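Local coordinates for SidF, inhibitor of growth family, member 3 (Legionella pneumophila subsp. pneumophila, PDB 4FYE), which probably removes the D3 phosphate from phosphoinositides, as a membrane-associated bacterial phosphatase, at residues K374-Y379 and G645-N650; D334-R339 and T398-E403. The protein carries 1 engineered substitution. All coordinates share one frame; numbering follows the deposited sequence.

Contact 1: residues K374-Y379 and G645-N650; sequences KEQFEY and GSKSNN. Engineered in segment 645-650: Ser646 (natural residue Cys). With PO4 (phosphate ion), chain B.
Gln376, on helix 373-387, and Lys647, in the loop that follows strand 641-645, bring their CA atoms to 7.6 Å, the nearest CA approach of the two segments. At that spacing the main chains do not meet, and the Gln376 side chain spans the gap. It is extended beyond CG and leaves the helix toward the loop, its CG anti to the carbonyl carbon (chi1 -63°). It crosses the Lys647 chain at about a right angle, CD lying 4.2 Å from both CB and CG of Lys647. The end of the glutamine chain thus lies against the aliphatic part of the lysine, close to where the loop bends around a phosphate ion. Lys647 N donates to phosphate O2 at 2.8 Å, and Asn649 N adds a weak bond to O4. Ser646, engineered from cysteine, places OG beside the same O4, though the modelled separation is doubtfully short. With the natural cysteine at 646, residues 646-652 fit the CX5R P-loop of cysteine-dependent phosphatases; Asp651 N and Arg652 NE also hydrogen-bond to the ion. Around the contact, Gln376 O accepts from Gln360 NE2 at the end of strand 353-360, Gly645 bonds through its backbone to Val361, and Ser646 OG bonds to Gly653 N in the first turn of helix 652-668.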
loop_
_atom_site.group_PDB
_atom_site.type_symbol
_atom_site.label_atom_id
_atom_site.label_comp_id
_atom_site.label_asym_id
_atom_site.label_seq_id
_atom_site.Cartn_x
_atom_site.Cartn_y
_atom_site.Cartn_z
ATOM N N LYS A 374 -16.199 8.148 -5.164
ATOM C CA LYS A 374 -17.107 8.263 -4.034
ATOM C C LYS A 374 -17.400 6.888 -3.438
ATOM O O LYS A 374 -17.337 6.721 -2.211
ATOM C CB LYS A 374 -18.367 9.109 -4.348
ATOM C CG LYS A 374 -19.493 9.010 -3.303
ATOM C CD LYS A 374 -20.079 10.358 -2.902
ATOM C CE LYS A 374 -21.612 10.444 -2.958
ATOM N NZ LYS A 374 -22.405 9.656 -1.956
ATOM N N GLU A 375 -17.658 5.901 -4.296
ATOM C CA GLU A 375 -17.871 4.519 -3.802
ATOM C C GLU A 375 -16.603 3.933 -3.210
ATOM O O GLU A 375 -16.645 3.263 -2.176
ATOM C CB GLU A 375 -18.424 3.607 -4.893
ATOM C CG GLU A 375 -19.877 3.924 -5.245
ATOM C CD GLU A 375 -20.040 5.223 -6.085
ATOM O OE1 GLU A 375 -19.287 5.481 -7.068
ATOM O OE2 GLU A 375 -20.962 5.991 -5.760
ATOM N N GLN A 376 -15.466 4.224 -3.822
ATOM C CA GLN A 376 -14.180 3.677 -3.321
ATOM C C GLN A 376 -13.985 4.104 -1.919
ATOM O O GLN A 376 -13.339 3.407 -1.125
ATOM C CB GLN A 376 -12.986 4.158 -4.129
ATOM C CG GLN A 376 -13.009 3.722 -5.565
ATOM C CD GLN A 376 -11.815 4.269 -6.336
ATOM O OE1 GLN A 376 -11.928 4.791 -7.476
ATOM N NE2 GLN A 376 -10.672 4.164 -5.724
ATOM N N PHE A 377 -14.580 5.241 -1.586
ATOM C CA PHE A 377 -14.543 5.698 -0.213
ATOM C C PHE A 377 -15.655 4.983 0.517
ATOM O O PHE A 377 -15.426 4.269 1.486
ATOM C CB PHE A 377 -14.664 7.230 -0.102
ATOM C CG PHE A 377 -15.094 7.698 1.260
ATOM C CD1 PHE A 377 -14.241 7.592 2.340
ATOM C CD2 PHE A 377 -16.363 8.200 1.464
ATOM C CE1 PHE A 377 -14.618 8.018 3.600
ATOM C CE2 PHE A 377 -16.772 8.609 2.740
ATOM C CZ PHE A 377 -15.892 8.525 3.818
ATOM N N GLU A 378 -16.858 5.159 0.012
ATOM C CA GLU A 378 -18.044 4.743 0.748
ATOM C C GLU A 378 -18.180 3.232 1.004
ATOM O O GLU A 378 -18.459 2.841 2.135
ATOM C CB GLU A 378 -19.298 5.326 0.140
ATOM C CG GLU A 378 -19.870 6.394 1.037
ATOM C CD GLU A 378 -20.992 7.185 0.384
ATOM O OE1 GLU A 378 -22.035 6.586 -0.013
ATOM O OE2 GLU A 378 -20.840 8.427 0.295
ATOM N N TYR A 379 -17.909 2.393 0.003
ATOM C CA TYR A 379 -18.072 0.952 0.159
ATOM C C TYR A 379 -17.029 0.330 1.067
ATOM O O TYR A 379 -17.295 -0.666 1.758
ATOM C CB TYR A 379 -17.994 0.278 -1.188
ATOM C CG TYR A 379 -19.175 0.529 -2.089
ATOM C CD1 TYR A 379 -20.065 1.574 -1.836
ATOM C CD2 TYR A 379 -19.417 -0.278 -3.189
ATOM C CE1 TYR A 379 -21.169 1.802 -2.640
ATOM C CE2 TYR A 379 -20.476 -0.002 -4.026
ATOM C CZ TYR A 379 -21.337 1.024 -3.722
ATOM O OH TYR A 379 -22.393 1.247 -4.483
ATOM N N GLY A 645 -3.644 3.409 -0.680
ATOM C CA GLY A 645 -4.405 3.155 -1.875
ATOM C C GLY A 645 -5.189 4.305 -2.519
ATOM O O GLY A 645 -5.677 5.335 -1.914
ATOM N N SER A 646 -5.350 4.033 -3.799
ATOM C CA SER A 646 -5.884 4.930 -4.753
ATOM C C SER A 646 -6.602 3.848 -5.570
ATOM O O SER A 646 -6.736 2.719 -5.062
ATOM C CB SER A 646 -4.701 5.635 -5.456
ATOM O OG SER A 646 -3.572 4.786 -5.903
ATOM N N LYS A 647 -7.043 4.158 -6.796
ATOM C CA LYS A 647 -7.870 3.204 -7.568
ATOM C C LYS A 647 -7.076 1.943 -7.883
ATOM O O LYS A 647 -7.388 0.894 -7.346
ATOM C CB LYS A 647 -8.507 3.838 -8.829
ATOM C CG LYS A 647 -9.487 2.918 -9.549
ATOM C CD LYS A 647 -10.384 3.665 -10.524
ATOM C CE LYS A 647 -11.825 3.138 -10.392
ATOM N NZ LYS A 647 -12.744 3.271 -11.567
ATOM N N SER A 648 -6.047 2.071 -8.714
ATOM C CA SER A 648 -5.157 0.938 -9.030
ATOM C C SER A 648 -3.877 0.824 -8.139
ATOM O O SER A 648 -3.149 -0.160 -8.222
ATOM C CB SER A 648 -4.732 1.057 -10.501
ATOM O OG SER A 648 -3.910 2.225 -10.668
ATOM N N ASN A 649 -3.583 1.897 -7.422
ATOM C CA ASN A 649 -2.437 1.976 -6.534
ATOM C C ASN A 649 -1.132 2.216 -7.266
ATOM O O ASN A 649 -0.076 2.248 -6.665
ATOM C CB ASN A 649 -2.317 0.736 -5.662
ATOM C CG ASN A 649 -1.510 0.999 -4.417
ATOM O OD1 ASN A 649 -1.755 1.967 -3.709
ATOM N ND2 ASN A 649 -0.528 0.153 -4.157
ATOM N N ASN A 650 -1.214 2.372 -8.574
ATOM C CA ASN A 650 -0.057 2.719 -9.377
ATOM C C ASN A 650 0.497 4.110 -9.103
ATOM O O ASN A 650 1.698 4.323 -9.167
ATOM C CB ASN A 650 -0.352 2.535 -10.861
ATOM C CG ASN A 650 -0.383 1.083 -11.264
ATOM O OD1 ASN A 650 0.363 0.271 -10.734
ATOM N ND2 ASN A 650 -1.255 0.747 -12.196
HETATM P P PO4 B . -4.257 6.174 -8.873
HETATM O O1 PO4 B . -3.800 7.512 -8.281
HETATM O O2 PO4 B . -5.697 5.877 -8.474
HETATM O O3 PO4 B . -4.236 6.095 -10.407
HETATM O O4 PO4 B . -3.349 5.048 -8.343
#

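Contact 2: residues D334-R339 and T398-E403; sequences DAEKAR and TGSNTE
Glu336 and Ser400 meet by a hydrogen bond on the protein surface, a small worked case of a hairpin turn pinned to the start of a helix. Ser400 OG donates to Glu336 OE1 at 3.1 Å, reaching the carboxylate on its syn side and 16° out of its plane. The Glu336 chain leaves with CG anti to the backbone N (chi1 -169°) and then bends at chi2, which swings the carboxylate across to the turn.

Van der Waals contact between the segments is slight. Ser400 CB lies 3.4 Å from Glu336 OE1, and the nearest CA atoms, of Glu336 and Gly399, are 6.8 Å apart.

Hydrogen bonding within each segment shapes the two partners. Asp334, at the N-cap, accepts a weak bond through OD1 from Glu336 N, and its carbonyl O receives Ala338 N at 2.9 Å. In the other segment, Thr398 N donates to Thr402 O at 2.9 Å, joining the ends of the strands.

Polar partners outside tie both sides to the N-terminal residues: Arg339 NE donates to Thr6 O, and Thr6 OG1 bonds to Thr398 O. The turn is that of a beta hairpin linking strands 391-399 and 402-416, type I from Gly399 to Thr402, and it lies here against the first turn of the N-capped helix 335-349.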
loop_
_atom_site.group_PDB
_atom_site.type_symbol
_atom_site.label_atom_id
_atom_site.label_comp_id
_atom_site.label_asym_id
_atom_site.label_seq_id
_atom_site.Cartn_x
_atom_site.Cartn_y
_atom_site.Cartn_z
ATOM N N ASP A 334 13.143 -31.230 10.948
ATOM C CA ASP A 334 13.057 -30.342 9.789
ATOM C C ASP A 334 12.528 -28.949 10.198
ATOM O O ASP A 334 11.373 -28.824 10.643
ATOM C CB ASP A 334 12.164 -30.978 8.713
ATOM C CG ASP A 334 12.475 -30.469 7.313
ATOM O OD1 ASP A 334 12.274 -29.263 7.035
ATOM O OD2 ASP A 334 12.932 -31.292 6.481
ATOM N N ALA A 335 13.367 -27.917 10.041
ATOM C CA ALA A 335 13.045 -26.568 10.478
ATOM C C ALA A 335 11.653 -26.143 10.036
ATOM O O ALA A 335 10.855 -25.640 10.852
ATOM C CB ALA A 335 14.078 -25.580 9.995
ATOM N N GLU A 336 11.352 -26.378 8.758
ATOM C CA GLU A 336 10.065 -25.988 8.172
ATOM C C GLU A 336 8.893 -26.670 8.898
ATOM O O GLU A 336 7.823 -26.070 9.102
ATOM C CB GLU A 336 10.039 -26.318 6.670
ATOM C CG GLU A 336 8.865 -25.722 5.885
ATOM C CD GLU A 336 8.270 -26.679 4.837
ATOM O OE1 GLU A 336 7.775 -26.184 3.786
ATOM O OE2 GLU A 336 8.280 -27.925 5.064
ATOM N N LYS A 337 9.105 -27.917 9.292
ATOM C CA LYS A 337 8.052 -28.712 9.893
ATOM C C LYS A 337 7.932 -28.397 11.405
ATOM O O LYS A 337 6.914 -28.682 12.049
ATOM C CB LYS A 337 8.271 -30.216 9.530
ATOM C CG LYS A 337 7.716 -31.340 10.443
ATOM C CD LYS A 337 6.305 -31.184 11.076
ATOM C CE LYS A 337 5.813 -32.497 11.728
ATOM N NZ LYS A 337 5.146 -32.417 13.078
ATOM N N ALA A 338 8.973 -27.782 11.945
ATOM C CA ALA A 338 8.936 -27.284 13.315
ATOM C C ALA A 338 8.166 -25.943 13.415
ATOM O O ALA A 338 7.258 -25.801 14.233
ATOM C CB ALA A 338 10.349 -27.137 13.865
ATOM N N ARG A 339 8.518 -24.977 12.581
ATOM C CA ARG A 339 7.695 -23.775 12.502
ATOM C C ARG A 339 6.221 -24.108 12.259
ATOM O O ARG A 339 5.340 -23.503 12.895
ATOM C CB ARG A 339 8.207 -22.708 11.490
ATOM C CG ARG A 339 7.469 -21.382 11.647
ATOM C CD ARG A 339 8.254 -20.277 11.011
ATOM N NE ARG A 339 7.521 -19.020 10.965
ATOM C CZ ARG A 339 7.635 -18.039 11.874
ATOM N NH1 ARG A 339 8.424 -18.119 12.977
ATOM N NH2 ARG A 339 6.944 -16.968 11.669
ATOM N N THR A 398 0.332 -22.686 7.499
ATOM C CA THR A 398 1.320 -23.102 8.513
ATOM C C THR A 398 2.640 -23.564 7.905
ATOM O O THR A 398 3.704 -23.331 8.453
ATOM C CB THR A 398 0.792 -24.231 9.420
ATOM O OG1 THR A 398 0.598 -25.402 8.640
ATOM C CG2 THR A 398 -0.532 -23.850 10.086
ATOM N N GLY A 399 2.544 -24.244 6.772
ATOM C CA GLY A 399 3.684 -24.750 6.061
ATOM C C GLY A 399 3.293 -24.833 4.601
ATOM O O GLY A 399 2.195 -24.390 4.205
ATOM N N SER A 400 4.178 -25.405 3.787
ATOM C CA SER A 400 3.956 -25.405 2.334
ATOM C C SER A 400 2.828 -26.366 1.920
ATOM O O SER A 400 2.241 -26.189 0.882
ATOM C CB SER A 400 5.254 -25.625 1.538
ATOM O OG SER A 400 5.636 -26.978 1.635
ATOM N N ASN A 401 2.477 -27.334 2.748
ATOM C CA ASN A 401 1.341 -28.171 2.405
ATOM C C ASN A 401 0.268 -28.220 3.483
ATOM O O ASN A 401 -0.512 -29.160 3.528
ATOM C CB ASN A 401 1.828 -29.589 2.077
ATOM C CG ASN A 401 0.983 -30.274 1.002
ATOM O OD1 ASN A 401 -0.055 -29.753 0.571
ATOM N ND2 ASN A 401 1.425 -31.459 0.570
ATOM N N THR A 402 0.218 -27.217 4.351
ATOM C CA THR A 402 -0.597 -27.315 5.572
ATOM C C THR A 402 -1.209 -25.971 5.916
ATOM O O THR A 402 -0.557 -24.941 5.820
ATOM C CB THR A 402 0.249 -27.709 6.814
ATOM O OG1 THR A 402 1.426 -26.879 6.863
ATOM C CG2 THR A 402 0.638 -29.211 6.829
ATOM N N GLU A 403 -2.432 -25.998 6.399
ATOM C CA GLU A 403 -3.062 -24.771 6.823
ATOM C C GLU A 403 -4.022 -25.058 7.971
ATOM O O GLU A 403 -4.352 -26.209 8.204
ATOM C CB GLU A 403 -3.796 -24.154 5.646
ATOM C CG GLU A 403 -4.897 -25.069 5.155
ATOM C CD GLU A 403 -5.514 -24.644 3.839
ATOM O OE1 GLU A 403 -6.645 -25.070 3.581
ATOM O OE2 GLU A 403 -4.890 -23.916 3.049
#

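From the N terminus, the four segments follow in the order 334-339, 374-379, 398-403 and 645-650, so the two contacts cross in the chain. Contact 2 closes a loop of 58 residues, within which contact 1 begins; the larger loop of contact 1, 265 residues and largely helical, runs on past the hairpin. Helix 373-387 leads directly into strand 391-399, so a single helix-strand unit takes part in both. Each contact joins a helix to the four-stranded mixed sheet, contact 2 through the hairpin at edge strand 391-399, contact 1 through the phosphate-binding loop leaving the other edge strand, 641-645. Their centres lie about 36 Å apart and their nearest atoms about 24 Å, so the two contacts do not touch.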